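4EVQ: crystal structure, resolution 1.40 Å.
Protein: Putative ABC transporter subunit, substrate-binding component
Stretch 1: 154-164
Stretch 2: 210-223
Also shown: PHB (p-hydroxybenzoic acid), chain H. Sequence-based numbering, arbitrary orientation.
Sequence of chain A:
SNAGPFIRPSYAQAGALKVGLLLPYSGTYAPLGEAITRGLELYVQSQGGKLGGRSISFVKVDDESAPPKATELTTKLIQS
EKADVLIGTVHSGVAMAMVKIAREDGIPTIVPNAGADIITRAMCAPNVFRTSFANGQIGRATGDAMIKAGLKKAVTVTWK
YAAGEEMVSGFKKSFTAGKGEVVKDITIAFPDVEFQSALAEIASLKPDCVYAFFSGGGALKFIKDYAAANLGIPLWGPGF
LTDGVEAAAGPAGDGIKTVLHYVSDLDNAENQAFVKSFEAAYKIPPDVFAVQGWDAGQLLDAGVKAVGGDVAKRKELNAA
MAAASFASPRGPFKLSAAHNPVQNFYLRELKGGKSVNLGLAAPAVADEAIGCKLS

Stretch 1, residues 154-164: AVTVTWKYAAG
Stretch 2, residues 210-223: VYAFFSGGGALKFI

Two parallel strands, one running through Val 155 to Thr 158 and the other through Val 210 to Ala 212, lie side by side with axes 4.7 Å apart at closest approach and N-to-C directions 15° from each other. Register is set by three facing pairs: Val 155 with Val 210, Thr 156 with Tyr 211, and Val 157 with Ala 212, their CA atoms 4.7 to 5.0 Å apart. Extended phi/psi values, such as -115/139 at Val 155 and -129/139 at Ala 212, carry both chains through this register.

The backbone is satisfied by the staggered ladder typical of parallel strands, in which one residue's N and O bond to two different residues of the neighbouring strand, those on either side of its partner. Tyr 211 N donates to Val 155 O at 3.0 Å (166° at the hydrogen), and Val 157 N donates to Tyr 211 O at 2.9 Å (155°). Phe 213 N then reaches Val 157 O at 3.2 Å (150°), so Val 157 and Tyr 211 each donate and accept across the pair. The same carbonyls also receive CA-H contacts: Val 210 CA lies 3.3 Å from Val 155 O, Thr 156 CA 3.2 Å from Tyr 211 O, and Ala 212 CA 3.1 Å from Val 157 O.

Beyond Val 157 the ladder fails. Trp 159 N is 3.9 Å from Phe 213 O, too far to bond, and remains buried without a partner. A side chain takes that acceptor instead: Thr 158, with chi1 t, donates from OG1 to Phe 213 O at 2.7 Å. Ser 215 N is likewise buried and unpaired, whereas Thr 156 OG1, Trp 159 NE1 and Tyr 211 OH find partners elsewhere in the structure.

Val 155, Val 157, Val 210 and Ala 212 point to one sheet face. Val 157, chi1 p, is the apolar hub: its CG1 lies 3.9 Å from Val 210 CG1, 3.7 Å from Ala 212 CB and 3.7 Å from Phe 222 CZ, the last on the helix that follows the second strand. Phe 214 (chi1 m) presents its edge to the face of Trp 159 (chi1 m, chi2 -46°), with planes at 88° and CD1 of Phe 214 3.6 Å from CD2 of Trp 159. The indole also fixes a small residue: an ideal CB on Gly 218 would sit 2.8 Å from Trp 159 CZ2, a clash.

Thr 156, Thr 158, Tyr 211 and Phe 213 point to the other face. Phe 213 (chi1 t) packs its CE2 4.2 Å from Ala 163 CB, and its CD2 lies 3.8 Å from Gly 164 CA.

Both N-cap residues, Tyr 161 and Gly 216, sit just before helices, and Gly 216 has a positive phi of 83°. The ligand bridges the stretches: Tyr 161 OH donates to PHB O1' at 2.6 Å, while PHB O4 donates to Ser 215 OG at 2.7 Å. Between these polar ends, Phe 213 CZ touches PHB C4 at 3.7 Å, consistent with a substrate-binding component.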

# COMPACT_ATOMS: atom_id res chain seq x y z
N ALA A 154 18.27 16.13 4.52
CA ALA A 154 16.92 15.99 4.03
C ALA A 154 15.93 16.88 4.75
O ALA A 154 16.10 17.20 5.93
CB ALA A 154 16.45 14.53 4.23
N VAL A 155 14.90 17.27 4.02
CA VAL A 155 13.66 17.74 4.64
C VAL A 155 12.56 16.75 4.28
O VAL A 155 12.52 16.25 3.15
CB VAL A 155 13.26 19.14 4.11
CG1 VAL A 155 11.84 19.55 4.56
CG2 VAL A 155 14.27 20.17 4.54
N THR A 156 11.68 16.43 5.24
CA THR A 156 10.54 15.56 4.96
C THR A 156 9.25 16.38 4.89
O THR A 156 9.15 17.44 5.56
CB THR A 156 10.35 14.44 5.98
OG1 THR A 156 9.92 15.00 7.20
CG2 THR A 156 11.63 13.66 6.19
N VAL A 157 8.32 15.95 4.06
CA VAL A 157 7.02 16.61 4.01
C VAL A 157 5.95 15.53 3.77
O VAL A 157 6.08 14.69 2.87
CB VAL A 157 7.01 17.73 2.96
CG1 VAL A 157 7.34 17.23 1.60
CG2 VAL A 157 5.71 18.48 2.99
N THR A 158 4.89 15.60 4.55
CA THR A 158 3.83 14.60 4.44
C THR A 158 2.59 15.11 5.13
O THR A 158 2.58 16.21 5.68
CB THR A 158 4.26 13.22 5.00
OG1 THR A 158 3.28 12.24 4.63
CG2 THR A 158 4.38 13.23 6.49
N TRP A 159 1.54 14.30 5.10
CA TRP A 159 0.31 14.58 5.81
C TRP A 159 0.41 14.15 7.28
O TRP A 159 1.08 13.15 7.61
CB TRP A 159 -0.86 13.84 5.15
CG TRP A 159 -1.43 14.51 3.94
CD1 TRP A 159 -1.73 15.84 3.82
CD2 TRP A 159 -1.81 13.90 2.71
NE1 TRP A 159 -2.30 16.08 2.61
CE2 TRP A 159 -2.38 14.91 1.90
CE3 TRP A 159 -1.78 12.60 2.23
CZ2 TRP A 159 -2.88 14.65 0.62
CZ3 TRP A 159 -2.29 12.34 1.00
CH2 TRP A 159 -2.81 13.36 0.19
N LYS A 160 -0.27 14.91 8.13
CA LYS A 160 -0.27 14.70 9.56
C LYS A 160 -1.30 13.62 9.95
O LYS A 160 -2.38 13.88 10.46
CB LYS A 160 -0.51 16.00 10.30
CG LYS A 160 -0.23 15.89 11.81
CD LYS A 160 -0.21 17.19 12.57
CE LYS A 160 -0.05 16.89 14.06
NZ LYS A 160 -1.23 16.20 14.66
N TYR A 161 -0.94 12.37 9.69
CA TYR A 161 -1.70 11.25 10.20
C TYR A 161 -0.73 10.06 10.27
O TYR A 161 0.40 10.16 9.81
CB TYR A 161 -2.98 10.96 9.40
CG TYR A 161 -2.82 10.12 8.14
CD1 TYR A 161 -2.34 10.69 6.99
CD2 TYR A 161 -3.20 8.78 8.08
CE1 TYR A 161 -2.24 9.96 5.82
CE2 TYR A 161 -3.09 8.06 6.93
CZ TYR A 161 -2.62 8.64 5.79
OH TYR A 161 -2.52 7.93 4.63
N ALA A 162 -1.22 8.93 10.75
CA ALA A 162 -0.36 7.79 11.09
C ALA A 162 0.56 7.36 9.97
O ALA A 162 1.70 7.04 10.22
CB ALA A 162 -1.18 6.60 11.60
N ALA A 163 0.05 7.26 8.76
CA ALA A 163 0.87 6.72 7.71
C ALA A 163 2.02 7.63 7.39
O ALA A 163 3.16 7.17 7.17
CB ALA A 163 0.08 6.39 6.46
N GLY A 164 1.75 8.93 7.31
CA GLY A 164 2.83 9.87 7.06
C GLY A 164 3.82 9.86 8.20
O GLY A 164 5.04 9.81 7.97
N VAL A 210 14.52 16.10 -0.75
CA VAL A 210 13.23 16.11 -0.08
C VAL A 210 12.66 14.70 -0.14
O VAL A 210 12.70 14.05 -1.19
CB VAL A 210 12.27 17.11 -0.73
CG1 VAL A 210 10.87 16.98 -0.14
CG2 VAL A 210 12.78 18.54 -0.55
N TYR A 211 12.16 14.25 1.01
CA TYR A 211 11.42 13.00 1.12
C TYR A 211 9.96 13.34 1.37
O TYR A 211 9.65 13.99 2.36
CB TYR A 211 11.95 12.19 2.30
CG TYR A 211 11.20 10.92 2.66
CD1 TYR A 211 11.48 9.73 2.02
CD2 TYR A 211 10.27 10.89 3.69
CE1 TYR A 211 10.83 8.57 2.39
CE2 TYR A 211 9.61 9.73 4.05
CZ TYR A 211 9.91 8.59 3.42
OH TYR A 211 9.30 7.39 3.80
N ALA A 212 9.07 12.88 0.49
CA ALA A 212 7.65 13.20 0.59
C ALA A 212 6.80 11.94 0.51
O ALA A 212 7.02 11.07 -0.32
CB ALA A 212 7.23 14.16 -0.51
N PHE A 213 5.80 11.92 1.37
CA PHE A 213 4.72 10.94 1.24
C PHE A 213 3.41 11.67 1.03
O PHE A 213 2.91 12.38 1.94
CB PHE A 213 4.58 9.94 2.40
CG PHE A 213 3.23 9.19 2.36
CD1 PHE A 213 2.94 8.35 1.32
CD2 PHE A 213 2.24 9.43 3.31
CE1 PHE A 213 1.70 7.74 1.21
CE2 PHE A 213 0.97 8.83 3.18
CZ PHE A 213 0.72 7.99 2.12
N PHE A 214 2.86 11.49 -0.16
CA PHE A 214 1.47 11.85 -0.51
C PHE A 214 1.04 10.74 -1.46
O PHE A 214 1.86 9.96 -1.97
CB PHE A 214 1.39 13.21 -1.21
CG PHE A 214 1.79 14.34 -0.34
CD1 PHE A 214 0.97 14.79 0.66
CD2 PHE A 214 3.04 14.92 -0.46
CE1 PHE A 214 1.36 15.75 1.54
CE2 PHE A 214 3.45 15.87 0.40
CZ PHE A 214 2.63 16.31 1.41
N SER A 215 -0.26 10.63 -1.71
CA SER A 215 -0.76 9.62 -2.62
C SER A 215 -2.11 10.09 -3.17
O SER A 215 -2.80 10.85 -2.51
CB SER A 215 -0.88 8.30 -1.81
OG SER A 215 -1.33 7.24 -2.57
N GLY A 216 -2.44 9.69 -4.38
CA GLY A 216 -3.69 10.09 -5.02
C GLY A 216 -3.55 11.45 -5.65
O GLY A 216 -2.46 11.90 -6.01
N GLY A 217 -4.68 12.13 -5.80
CA GLY A 217 -4.67 13.43 -6.47
C GLY A 217 -3.83 14.42 -5.70
O GLY A 217 -3.30 15.36 -6.31
N GLY A 218 -3.67 14.26 -4.41
CA GLY A 218 -2.82 15.15 -3.63
C GLY A 218 -1.37 14.99 -4.03
O GLY A 218 -0.61 15.97 -4.03
N ALA A 219 -0.95 13.76 -4.34
CA ALA A 219 0.40 13.53 -4.85
C ALA A 219 0.61 14.17 -6.21
O ALA A 219 1.66 14.77 -6.44
CB ALA A 219 0.73 12.03 -4.92
N LEU A 220 -0.36 14.08 -7.09
CA LEU A 220 -0.26 14.76 -8.39
C LEU A 220 -0.05 16.25 -8.19
O LEU A 220 0.83 16.86 -8.83
CB LEU A 220 -1.52 14.47 -9.21
CG LEU A 220 -1.60 15.23 -10.54
CD1 LEU A 220 -0.41 14.92 -11.46
CD2 LEU A 220 -2.92 14.88 -11.23
N LYS A 221 -0.84 16.87 -7.34
CA LYS A 221 -0.72 18.28 -7.11
C LYS A 221 0.61 18.62 -6.50
O LYS A 221 1.24 19.61 -6.89
CB LYS A 221 -1.89 18.80 -6.28
CG LYS A 221 -1.90 20.35 -6.21
CD LYS A 221 -3.17 20.79 -5.54
CE LYS A 221 -3.28 22.32 -5.59
NZ LYS A 221 -2.18 22.94 -4.81
N PHE A 222 1.09 17.82 -5.57
CA PHE A 222 2.39 18.05 -4.95
C PHE A 222 3.47 18.02 -6.00
O PHE A 222 4.36 18.88 -6.03
CB PHE A 222 2.68 17.03 -3.84
CG PHE A 222 3.96 17.31 -3.15
CD1 PHE A 222 4.02 18.26 -2.15
CD2 PHE A 222 5.11 16.67 -3.52
CE1 PHE A 222 5.24 18.59 -1.53
CE2 PHE A 222 6.32 16.99 -2.91
CZ PHE A 222 6.38 17.93 -1.92
N ILE A 223 3.46 17.04 -6.87
CA ILE A 223 4.48 16.91 -7.91
C ILE A 223 4.48 18.14 -8.80
O ILE A 223 5.53 18.68 -9.11
CB ILE A 223 4.23 15.62 -8.74
CG1 ILE A 223 4.57 14.39 -7.89
CG2 ILE A 223 4.98 15.63 -10.07
CD1 ILE A 223 4.08 13.14 -8.50
C1' PHB H . -2.00 4.56 4.57
O1' PHB H . -2.74 5.38 5.16
O2' PHB H . -1.53 3.51 5.14
C1 PHB H . -1.63 4.74 3.15
C2 PHB H . -2.45 5.49 2.31
C3 PHB H . -2.10 5.67 0.98
C4 PHB H . -0.95 5.13 0.51
C5 PHB H . -0.13 4.36 1.31
C6 PHB H . -0.49 4.19 2.62
O4 PHB H . -0.59 5.30 -0.77